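Local coordinates for CG14216 (Drosophila melanogaster, PDB 3P9Y), which probably dephosphorylates phosphoserine in the C-terminal domain of RNA polymerase II, as a phosphatase of the Ssu72 family with a role in RNA processing and termination, at residues A[139-144]-A[191-196]. The protein carries 2 engineered substitutions. Sequence-based numbering, arbitrary orientation.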
loop_
_atom_site.group_PDB
_atom_site.type_symbol
_atom_site.label_atom_id
_atom_site.label_comp_id
_atom_site.label_asym_id
_atom_site.label_seq_id
_atom_site.Cartn_x
_atom_site.Cartn_y
_atom_site.Cartn_z
ATOM N N HIS A 139 -1.365 14.204 -3.204
ATOM C CA HIS A 139 -2.726 13.839 -2.835
ATOM C C HIS A 139 -2.753 12.526 -2.068
ATOM O O HIS A 139 -2.364 11.494 -2.594
ATOM C CB HIS A 139 -3.594 13.717 -4.082
ATOM C CG HIS A 139 -3.688 14.981 -4.875
ATOM N ND1 HIS A 139 -4.453 16.055 -4.476
ATOM C CD2 HIS A 139 -3.112 15.342 -6.044
ATOM C CE1 HIS A 139 -4.343 17.026 -5.364
ATOM N NE2 HIS A 139 -3.537 16.618 -6.326
ATOM N N VAL A 140 -3.209 12.568 -0.823
ATOM C CA VAL A 140 -3.379 11.353 -0.040
ATOM C C VAL A 140 -4.830 10.893 -0.166
ATOM O O VAL A 140 -5.764 11.663 0.070
ATOM C CB VAL A 140 -2.986 11.577 1.438
ATOM C CG1 VAL A 140 -3.000 10.269 2.202
ATOM C CG2 VAL A 140 -1.604 12.213 1.517
ATOM N N LEU A 141 -5.013 9.637 -0.567
ATOM C CA LEU A 141 -6.335 9.080 -0.809
ATOM C C LEU A 141 -6.495 7.785 -0.032
ATOM O O LEU A 141 -5.643 6.901 -0.118
ATOM C CB LEU A 141 -6.509 8.787 -2.299
ATOM C CG LEU A 141 -6.286 9.963 -3.248
ATOM C CD1 LEU A 141 -6.167 9.476 -4.687
ATOM C CD2 LEU A 141 -7.417 10.978 -3.107
ATOM N N ASN A 142 -7.577 7.662 0.730
ATOM C CA ASN A 142 -7.834 6.428 1.457
ATOM C C ASN A 142 -8.920 5.621 0.788
ATOM O O ASN A 142 -10.005 6.127 0.515
ATOM C CB ASN A 142 -8.247 6.695 2.903
ATOM C CG ASN A 142 -8.401 5.410 3.698
ATOM O OD1 ASN A 142 -7.415 4.786 4.096
ATOM N ND2 ASN A 142 -9.642 5.000 3.919
ATOM N N VAL A 143 -8.611 4.356 0.533
ATOM C CA VAL A 143 -9.567 3.410 -0.009
ATOM C C VAL A 143 -9.544 2.180 0.891
ATOM O O VAL A 143 -8.561 1.448 0.922
ATOM C CB VAL A 143 -9.200 2.996 -1.439
ATOM C CG1 VAL A 143 -10.211 1.993 -1.970
ATOM C CG2 VAL A 143 -9.129 4.218 -2.353
ATOM N N ASP A 144 -10.629 1.959 1.628
ATOM C CA ASP A 144 -10.689 0.863 2.589
ATOM C C ASP A 144 -10.507 -0.497 1.937
ATOM O O ASP A 144 -11.229 -0.854 1.005
ATOM C CB ASP A 144 -12.018 0.887 3.335
ATOM C CG ASP A 144 -12.067 1.974 4.379
ATOM O OD1 ASP A 144 -10.985 2.421 4.822
ATOM O OD2 ASP A 144 -13.183 2.379 4.765
ATOM N N ILE A 191 -13.989 7.761 -0.423
ATOM C CA ILE A 191 -12.569 8.033 -0.494
ATOM C C ILE A 191 -12.263 9.213 0.416
ATOM O O ILE A 191 -12.912 10.257 0.317
ATOM C CB ILE A 191 -12.151 8.392 -1.930
ATOM C CG1 ILE A 191 -12.436 7.221 -2.877
ATOM C CG2 ILE A 191 -10.669 8.770 -1.979
ATOM C CD1 ILE A 191 -12.118 7.525 -4.320
ATOM N N LEU A 192 -11.296 9.051 1.313
ATOM C CA LEU A 192 -10.831 10.174 2.119
ATOM C C LEU A 192 -9.722 10.860 1.332
ATOM O O LEU A 192 -8.867 10.193 0.751
ATOM C CB LEU A 192 -10.300 9.703 3.479
ATOM C CG LEU A 192 -11.187 8.725 4.255
ATOM C CD1 LEU A 192 -10.519 8.331 5.563
ATOM C CD2 LEU A 192 -12.571 9.321 4.519
ATOM N N HIS A 193 -9.733 12.187 1.309
ATOM C CA HIS A 193 -8.768 12.929 0.512
ATOM C C HIS A 193 -8.181 14.114 1.267
ATOM O O HIS A 193 -8.909 14.897 1.877
ATOM C CB HIS A 193 -9.415 13.425 -0.775
ATOM C CG HIS A 193 -8.502 14.258 -1.621
ATOM N ND1 HIS A 193 -8.932 15.366 -2.320
ATOM C CD2 HIS A 193 -7.179 14.140 -1.881
ATOM C CE1 HIS A 193 -7.914 15.891 -2.975
ATOM N NE2 HIS A 193 -6.838 15.168 -2.724
ATOM N N SER A 194 -6.856 14.225 1.226
ATOM C CA SER A 194 -6.162 15.395 1.743
ATOM C C SER A 194 -5.104 15.814 0.739
ATOM O O SER A 194 -4.501 14.968 0.076
ATOM C CB SER A 194 -5.493 15.085 3.083
ATOM O OG SER A 194 -6.456 14.801 4.079
ATOM N N VAL A 195 -4.890 17.120 0.621
ATOM C CA VAL A 195 -3.776 17.637 -0.158
ATOM C C VAL A 195 -2.703 18.143 0.792
ATOM O O VAL A 195 -2.942 19.057 1.579
ATOM C CB VAL A 195 -4.202 18.794 -1.073
ATOM C CG1 VAL A 195 -3.052 19.189 -1.982
ATOM C CG2 VAL A 195 -5.425 18.406 -1.892
ATOM N N LEU A 196 -1.522 17.543 0.720
ATOM C CA LEU A 196 -0.392 17.980 1.526
ATOM C C LEU A 196 0.713 18.476 0.606
ATOM O O LEU A 196 0.569 18.445 -0.613
ATOM C CB LEU A 196 0.095 16.834 2.405
ATOM C CG LEU A 196 -0.995 16.342 3.358
ATOM C CD1 LEU A 196 -0.707 14.938 3.852
ATOM C CD2 LEU A 196 -1.150 17.308 4.524
#
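His193 pairs with Leu141 across the two strands as a non-hydrogen-bonded antiparallel pair, their side chains side by side and pointing the same way. His193 CB lies 3.9 Å from Leu141 CD2. Having CG anti to the backbone N (chi1 177°) places the ring along its own strand, with NE2 beside His139; CG and CD2 both rest against Leu141 CD2, CD2 the closer at 3.4 Å, while the Val140 carbonyl oxygen meets the ring edge in plane. At the tip, His193 NE2 and His139 ND1 share a bent hydrogen bond of 3.1 Å (141°), either nitrogen being a possible donor, and CE1 nears the same ND1. The two rings meet rim to rim, their planes 40° apart. An alanine in place of His193 would probably leave His139 ND1 without this mate and Leu141 CD2 without the ring carbons it packs on, opening a gap beside it. Backbone pairs Val140–Ser194 and Asn142–Leu192 each form two hydrogen bonds. His139 NE2 is hydrogen-bonded to Asp173 OD1, and Ser194 OG to Tyr120 OH. In this LMW PTP-like fold, strand 192-197 is the sheet's antiparallel edge; helix 172-187 packs on the histidine side, helix 117-128 on the Leu192 side, and strand 111-114 flanks 137-142.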